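Local coordinates for protein CopC (Methylosinus trichosporium OB3b, PDB 5ICU) that binds copper(II) in the bacterial periplasm and probably serves as a copper chaperone in metal homeostasis, at residues H1-D13 against K20-P32. Numbering follows the deposited sequence.
Sequences HSFLVDASPSAKD and KLVKLRFGGGVEP. With CU (copper (II) ion), chain B.
Ser2, Arg25 and Val5 bury the most surface where the edge strand 4-8 pairs antiparallel with strand 21-26 in the CopC cupredoxin-like beta sandwich. A classic beta bulge shifts the register: Val5 N and Asp6 N both donate to Arg25 O, at 2.8 and 3.1 Å, the first in the carbonyl plane and the second tilted from it. Val5 CG2 sits on one face of the Arg25 guanidinium, 3.6 Å from NH1. The arginine chain leaves extended, with CG anti to the backbone N (chi1 179°), and then bends at chi3, bringing NH2 to a long salt bridge with Asp6 OD2, the two flat groups nearly perpendicular. On the sandwich interior, Leu4 CD1 lies over one face of the Phe26 ring, 4.0 Å from CE2, and Val30 CG1 packs on the opposite face, 3.8 Å above the ring plane. Cut back to an alanine, Phe26 would probably leave a gap between Leu4 CD1 and Val30 CG1. Next to His1, which binds copper through N and ND1 alongside Asp83 and His85, Ser2 is pinned to the glycine run 27-29 that follows strand 21-26: its OG donates to Gly29 O at 2.7 Å, from above the carbonyl plane.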
ATOM      1  N   HIS A   1       4.012 -18.814  -1.033  1.00  9.99           N
ATOM      2  CA  HIS A   1       3.348 -17.558  -0.632  1.00  9.67           C
ATOM      3  C   HIS A   1       4.361 -16.458  -0.572  1.00  9.10           C
ATOM      4  O   HIS A   1       5.438 -16.628   0.028  1.00 10.05           O
ATOM      5  CB  HIS A   1       2.752 -17.697   0.751  1.00 10.41           C
ATOM      6  CG  HIS A   1       1.594 -18.626   0.832  1.00 11.71           C
ATOM      7  ND1 HIS A   1       1.541 -19.835   0.176  1.00 13.12           N
ATOM      8  CD2 HIS A   1       0.409 -18.473   1.441  1.00 12.99           C
ATOM      9  CE1 HIS A   1       0.403 -20.432   0.471  1.00 13.31           C
ATOM     10  NE2 HIS A   1      -0.297 -19.632   1.236  1.00 13.13           N
ATOM     11  N   SER A   2       4.029 -15.332  -1.188  1.00  7.67           N
ATOM     12  CA  SER A   2       4.868 -14.135  -1.177  1.00  7.28           C
ATOM     13  C   SER A   2       4.333 -13.212  -0.134  1.00  6.99           C
ATOM     14  O   SER A   2       3.440 -12.431  -0.371  1.00  7.19           O
ATOM     15  CB  SER A   2       4.860 -13.506  -2.550  1.00  7.03           C
ATOM     16  OG  SER A   2       5.521 -14.385  -3.432  1.00  7.31           O
ATOM     17  N   PHE A   3       4.810 -13.370   1.090  1.00  6.84           N
ATOM     18  CA  PHE A   3       4.343 -12.566   2.218  1.00  6.73           C
ATOM     19  C   PHE A   3       4.916 -11.168   2.216  1.00  6.68           C
ATOM     20  O   PHE A   3       6.036 -10.956   1.781  1.00  6.91           O
ATOM     21  CB  PHE A   3       4.722 -13.260   3.522  1.00  6.95           C
ATOM     22  CG  PHE A   3       3.949 -14.550   3.787  1.00  7.08           C
ATOM     23  CD1 PHE A   3       2.572 -14.499   3.925  1.00  7.04           C
ATOM     24  CD2 PHE A   3       4.569 -15.782   3.853  1.00  7.25           C
ATOM     25  CE1 PHE A   3       1.842 -15.662   4.135  1.00  7.28           C
ATOM     26  CE2 PHE A   3       3.816 -16.959   4.087  1.00  7.50           C
ATOM     27  CZ  PHE A   3       2.442 -16.844   4.232  1.00  7.46           C
ATOM     28  N   LEU A   4       4.211 -10.192   2.785  1.00  6.53           N
ATOM     29  CA  LEU A   4       4.766  -8.858   2.897  1.00  6.74           C
ATOM     30  C   LEU A   4       5.993  -8.895   3.802  1.00  7.30           C
ATOM     31  O   LEU A   4       5.949  -9.461   4.919  1.00  7.31           O
ATOM     32  CB  LEU A   4       3.726  -7.916   3.531  1.00  6.68           C
ATOM     33  CG  LEU A   4       4.130  -6.441   3.546  1.00  6.93           C
ATOM     34  CD1 LEU A   4       4.101  -5.790   2.157  1.00  7.13           C
ATOM     35  CD2 LEU A   4       3.226  -5.672   4.512  1.00  7.07           C
ATOM     36  N   VAL A   5       7.089  -8.256   3.352  1.00  7.64           N
ATOM     37  CA  VAL A   5       8.283  -8.135   4.196  1.00  8.40           C
ATOM     38  C   VAL A   5       8.731  -6.725   4.445  1.00  9.11           C
ATOM     39  O   VAL A   5       9.511  -6.505   5.365  1.00  9.94           O
ATOM     40  CB  VAL A   5       9.461  -8.988   3.681  1.00  8.63           C
ATOM     41  CG1 VAL A   5       9.083 -10.467   3.664  1.00  8.54           C
ATOM     42  CG2 VAL A   5       9.964  -8.495   2.334  1.00  8.65           C
ATOM     43  N   ASP A   6       8.268  -5.770   3.668  1.00  9.60           N
ATOM     44  CA  ASP A   6       8.559  -4.351   3.916  1.00 10.48           C
ATOM     45  C   ASP A   6       7.505  -3.497   3.267  1.00  9.55           C
ATOM     46  O   ASP A   6       6.941  -3.881   2.281  1.00  8.98           O
ATOM     47  CB  ASP A   6       9.954  -3.977   3.377  1.00 12.69           C
ATOM     48  CG  ASP A   6      10.567  -2.765   4.093  1.00 15.03           C
ATOM     49  OD1 ASP A   6      10.007  -2.244   5.073  1.00 17.42           O
ATOM     50  OD2 ASP A   6      11.644  -2.344   3.633  1.00 20.25           O
ATOM     51  N   ALA A   7       7.277  -2.306   3.794  1.00  9.17           N
ATOM     52  CA  ALA A   7       6.314  -1.389   3.221  1.00  8.93           C
ATOM     53  C   ALA A   7       6.696   0.034   3.554  1.00  9.38           C
ATOM     54  O   ALA A   7       7.289   0.283   4.602  1.00 10.14           O
ATOM     55  CB  ALA A   7       4.942  -1.688   3.759  1.00  8.54           C
ATOM     56  N   SER A   8       6.312   0.932   2.652  1.00  9.64           N
ATOM     57  CA  SER A   8       6.411   2.385   2.859  1.00 10.74           C
ATOM     58  C   SER A   8       5.123   3.045   2.410  1.00 10.59           C
ATOM     59  O   SER A   8       4.756   2.900   1.265  1.00 10.67           O
ATOM     60  CB  SER A   8       7.559   2.957   2.022  1.00 11.75           C
ATOM     61  OG  SER A   8       7.577   4.364   2.148  1.00 14.26           O
ATOM     62  N   PRO A   9       4.406   3.786   3.271  1.00 10.33           N
ATOM     63  CA  PRO A   9       4.599   3.779   4.728  1.00 10.51           C
ATOM     64  C   PRO A   9       4.455   2.390   5.333  1.00 10.97           C
ATOM     65  O   PRO A   9       3.851   1.533   4.711  1.00  9.94           O
ATOM     66  CB  PRO A   9       3.482   4.702   5.219  1.00 10.69           C
ATOM     67  CG  PRO A   9       3.023   5.431   4.018  1.00 10.57           C
ATOM     68  CD  PRO A   9       3.184   4.501   2.889  1.00 10.38           C
ATOM     69  N   SER A  10       4.996   2.113   6.503  1.00 12.33           N
ATOM     70  CA  SER A  10       4.673   0.802   7.090  1.00 13.16           C
ATOM     71  C   SER A  10       3.726   0.915   8.267  1.00 12.40           C
ATOM     72  O   SER A  10       3.293   2.008   8.625  1.00 12.00           O
ATOM     73  CB  SER A  10       5.898  -0.051   7.423  1.00 14.47           C
ATOM     74  OG  SER A  10       6.606   0.624   8.420  1.00 15.36           O
ATOM     75  N   ALA A  11       3.348  -0.241   8.787  1.00 11.87           N
ATOM     76  CA  ALA A  11       2.345  -0.370   9.821  1.00 11.50           C
ATOM     77  C   ALA A  11       2.661   0.546  10.988  1.00 11.93           C
ATOM     78  O   ALA A  11       3.764   0.531  11.554  1.00 11.38           O
ATOM     79  CB  ALA A  11       2.259  -1.799  10.321  1.00 11.91           C
ATOM     80  N   LYS A  12       1.640   1.322  11.335  1.00 12.19           N
ATOM     81  CA  LYS A  12       1.619   2.266  12.455  1.00 13.73           C
ATOM     82  C   LYS A  12       2.530   3.487  12.288  1.00 13.74           C
ATOM     83  O   LYS A  12       2.704   4.263  13.228  1.00 14.44           O
ATOM     84  CB  LYS A  12       1.784   1.530  13.800  1.00 15.03           C
ATOM     85  CG  LYS A  12       0.633   0.535  13.987  1.00 16.92           C
ATOM     86  CD  LYS A  12       0.694  -0.370  15.164  1.00 19.03           C
ATOM     87  CE  LYS A  12      -0.586  -1.193  15.245  1.00 20.09           C
ATOM     88  NZ  LYS A  12      -0.485  -2.276  16.266  1.00 21.71           N
ATOM     89  N   ASP A  13       3.066   3.702  11.083  1.00 13.55           N
ATOM     90  CA  ASP A  13       3.887   4.895  10.812  1.00 13.77           C
ATOM     91  C   ASP A  13       3.001   6.125  10.831  1.00 12.95           C
ATOM     92  O   ASP A  13       1.846   6.097  10.442  1.00 12.38           O
ATOM     93  CB  ASP A  13       4.569   4.867   9.432  1.00 15.05           C
ATOM     94  CG  ASP A  13       5.800   3.967   9.379  1.00 16.61           C
ATOM     95  OD1 ASP A  13       6.328   3.456  10.419  1.00 19.23           O
ATOM     96  OD2 ASP A  13       6.287   3.803   8.236  1.00 18.11           O
ATOM     97  N   LYS A  20       3.495  10.050  -1.711  1.00 12.47           N
ATOM     98  CA  LYS A  20       3.234  10.048  -3.148  1.00 13.42           C
ATOM     99  C   LYS A  20       2.831   8.654  -3.633  1.00 12.35           C
ATOM    100  O   LYS A  20       2.001   8.502  -4.527  1.00 12.20           O
ATOM    101  CB  LYS A  20       4.453  10.520  -3.887  1.00 15.43           C
ATOM    102  CG  LYS A  20       4.794  11.972  -3.569  1.00 18.02           C
ATOM    103  CD  LYS A  20       5.910  12.464  -4.473  1.00 21.52           C
ATOM    104  CE  LYS A  20       6.279  13.912  -4.159  1.00 24.12           C
ATOM    105  NZ  LYS A  20       6.900  14.620  -5.313  1.00 26.64           N
ATOM    106  N   LEU A  21       3.383   7.642  -3.001  1.00 12.34           N
ATOM    107  CA  LEU A  21       2.964   6.293  -3.292  1.00 12.31           C
ATOM    108  C   LEU A  21       3.125   5.400  -2.108  1.00 11.02           C
ATOM    109  O   LEU A  21       3.766   5.748  -1.099  1.00 10.95           O
ATOM    110  CB  LEU A  21       3.618   5.746  -4.543  1.00 14.36           C
ATOM    111  CG  LEU A  21       5.097   5.803  -4.557  1.00 15.52           C
ATOM    112  CD1 LEU A  21       5.655   4.807  -3.611  1.00 16.39           C
ATOM    113  CD2 LEU A  21       5.738   5.543  -5.922  1.00 16.86           C
ATOM    114  N   VAL A  22       2.449   4.258  -2.205  1.00  9.88           N
ATOM    115  CA  VAL A  22       2.603   3.139  -1.288  1.00  9.57           C
ATOM    116  C   VAL A  22       3.497   2.145  -1.996  1.00  9.14           C
ATOM    117  O   VAL A  22       3.227   1.808  -3.158  1.00  8.56           O
ATOM    118  CB  VAL A  22       1.254   2.503  -0.950  1.00  9.81           C
ATOM    119  CG1 VAL A  22       1.425   1.180  -0.195  1.00 10.10           C
ATOM    120  CG2 VAL A  22       0.401   3.453  -0.159  1.00 10.06           C
ATOM    121  N   LYS A  23       4.550   1.707  -1.330  1.00  9.14           N
ATOM    122  CA  LYS A  23       5.503   0.733  -1.858  1.00  9.83           C
ATOM    123  C   LYS A  23       5.477  -0.494  -1.001  1.00  9.07           C
ATOM    124  O   LYS A  23       5.708  -0.415   0.214  1.00  9.12           O
ATOM    125  CB  LYS A  23       6.938   1.281  -1.834  1.00 11.90           C
ATOM    126  CG  LYS A  23       7.120   2.564  -2.563  1.00 14.66           C
ATOM    127  CD  LYS A  23       8.564   3.016  -2.702  1.00 17.57           C
ATOM    128  CE  LYS A  23       8.798   4.501  -2.483  1.00 20.14           C
ATOM    129  NZ  LYS A  23       9.802   5.055  -3.445  1.00 22.66           N
ATOM    130  N   LEU A  24       5.239  -1.655  -1.598  1.00  8.05           N
ATOM    131  CA  LEU A  24       5.237  -2.917  -0.869  1.00  7.84           C
ATOM    132  C   LEU A  24       6.275  -3.851  -1.429  1.00  8.05           C
ATOM    133  O   LEU A  24       6.435  -3.922  -2.649  1.00  8.24           O
ATOM    134  CB  LEU A  24       3.856  -3.558  -1.005  1.00  7.39           C
ATOM    135  CG  LEU A  24       2.627  -2.762  -0.577  1.00  7.19           C
ATOM    136  CD1 LEU A  24       1.374  -3.615  -0.710  1.00  7.04           C
ATOM    137  CD2 LEU A  24       2.727  -2.260   0.838  1.00  7.24           C
ATOM    138  N   ARG A  25       6.979  -4.576  -0.563  1.00  7.96           N
ATOM    139  CA  ARG A  25       7.948  -5.592  -0.981  1.00  8.57           C
ATOM    140  C   ARG A  25       7.590  -6.880  -0.289  1.00  7.85           C
ATOM    141  O   ARG A  25       7.252  -6.902   0.914  1.00  7.63           O
ATOM    142  CB  ARG A  25       9.378  -5.161  -0.628  1.00 10.14           C
ATOM    143  CG  ARG A  25      10.418  -6.176  -1.007  1.00 12.21           C
ATOM    144  CD  ARG A  25      11.819  -5.618  -1.050  1.00 14.62           C
ATOM    145  NE  ARG A  25      12.263  -5.153   0.249  1.00 17.50           N
ATOM    146  CZ  ARG A  25      12.818  -5.922   1.201  1.00 19.71           C
ATOM    147  NH1 ARG A  25      13.016  -7.229   1.013  1.00 20.82           N
ATOM    148  NH2 ARG A  25      13.209  -5.370   2.354  1.00 22.02           N
ATOM    149  N   PHE A  26       7.643  -7.967  -1.058  1.00  7.39           N
ATOM    150  CA  PHE A  26       7.206  -9.295  -0.648  1.00  7.16           C
ATOM    151  C   PHE A  26       8.392 -10.242  -0.578  1.00  7.30           C
ATOM    152  O   PHE A  26       9.454  -9.973  -1.142  1.00  7.78           O
ATOM    153  CB  PHE A  26       6.101  -9.797  -1.579  1.00  6.88           C
ATOM    154  CG  PHE A  26       4.894  -8.909  -1.606  1.00  6.58           C
ATOM    155  CD1 PHE A  26       4.828  -7.819  -2.451  1.00  6.62           C
ATOM    156  CD2 PHE A  26       3.846  -9.120  -0.738  1.00  6.46           C
ATOM    157  CE1 PHE A  26       3.735  -6.962  -2.440  1.00  6.54           C
ATOM    158  CE2 PHE A  26       2.772  -8.268  -0.715  1.00  6.30           C
ATOM    159  CZ  PHE A  26       2.728  -7.178  -1.560  1.00  6.35           C
ATOM    160  N   GLY A  27       8.177 -11.387   0.055  1.00  7.41           N
ATOM    161  CA  GLY A  27       9.199 -12.402   0.181  1.00  7.87           C
ATOM    162  C   GLY A  27       9.432 -13.276  -1.018  1.00  8.03           C
ATOM    163  O   GLY A  27      10.371 -14.108  -1.012  1.00  9.44           O
ATOM    164  N   GLY A  28       8.608 -13.135  -2.031  1.00  7.61           N
ATOM    165  CA  GLY A  28       8.733 -13.869  -3.298  1.00  7.63           C
ATOM    166  C   GLY A  28       8.062 -13.011  -4.345  1.00  7.37           C
ATOM    167  O   GLY A  28       7.519 -11.915  -4.065  1.00  7.25           O
ATOM    168  N   GLY A  29       8.079 -13.485  -5.589  1.00  7.18           N
ATOM    169  CA  GLY A  29       7.479 -12.728  -6.697  1.00  7.07           C
ATOM    170  C   GLY A  29       5.975 -12.581  -6.506  1.00  6.75           C
ATOM    171  O   GLY A  29       5.299 -13.451  -5.972  1.00  6.40           O
ATOM    172  N   VAL A  30       5.439 -11.499  -7.055  1.00  6.80           N
ATOM    173  CA  VAL A  30       4.003 -11.320  -7.200  1.00  6.92           C
ATOM    174  C   VAL A  30       3.721 -10.886  -8.626  1.00  7.32           C
ATOM    175  O   VAL A  30       4.577 -10.353  -9.307  1.00  8.15           O
ATOM    176  CB  VAL A  30       3.460 -10.291  -6.189  1.00  6.76           C
ATOM    177  CG1 VAL A  30       3.581 -10.813  -4.766  1.00  6.79           C
ATOM    178  CG2 VAL A  30       4.127  -8.943  -6.312  1.00  6.95           C
ATOM    179  N   GLU A  31       2.478 -11.118  -9.059  1.00  7.54           N
ATOM    180  CA  GLU A  31       2.061 -10.828 -10.420  1.00  8.06           C
ATOM    181  C   GLU A  31       1.328  -9.511 -10.421  1.00  7.25           C
ATOM    182  O   GLU A  31       0.186  -9.458  -9.983  1.00  6.67           O
ATOM    183  CB  GLU A  31       1.127 -11.940 -10.848  1.00  9.34           C
ATOM    184  CG  GLU A  31       1.730 -13.306 -11.037  1.00 11.29           C
ATOM    185  CD  GLU A  31       0.849 -14.197 -11.979  1.00 13.51           C
ATOM    186  OE1 GLU A  31      -0.179 -13.738 -12.567  1.00 16.70           O
ATOM    187  OE2 GLU A  31       1.166 -15.394 -12.194  1.00 17.72           O
ATOM    188  N   PRO A  32       1.920  -8.405 -10.899  1.00  7.21           N
ATOM    189  CA  PRO A  32       1.250  -7.128 -10.787  1.00  6.92           C
ATOM    190  C   PRO A  32      -0.154  -7.047 -11.426  1.00  6.61           C
ATOM    191  O   PRO A  32      -1.058  -6.395 -10.877  1.00  6.88           O
ATOM    192  CB  PRO A  32       2.222  -6.103 -11.412  1.00  7.41           C
ATOM    193  CG  PRO A  32       3.388  -6.847 -11.788  1.00  8.08           C
ATOM    194  CD  PRO A  32       3.277  -8.262 -11.452  1.00  7.54           C
TER
HETATM  195 CU    CU B 201       2.694 -20.299  -1.469  1.00 13.96          CU
HETATM  196  O   HOH W   1       5.907   5.892   0.409  1.00 23.40           O
HETATM  197  O   HOH W   2       3.880 -22.121  -0.520  1.00 18.54           O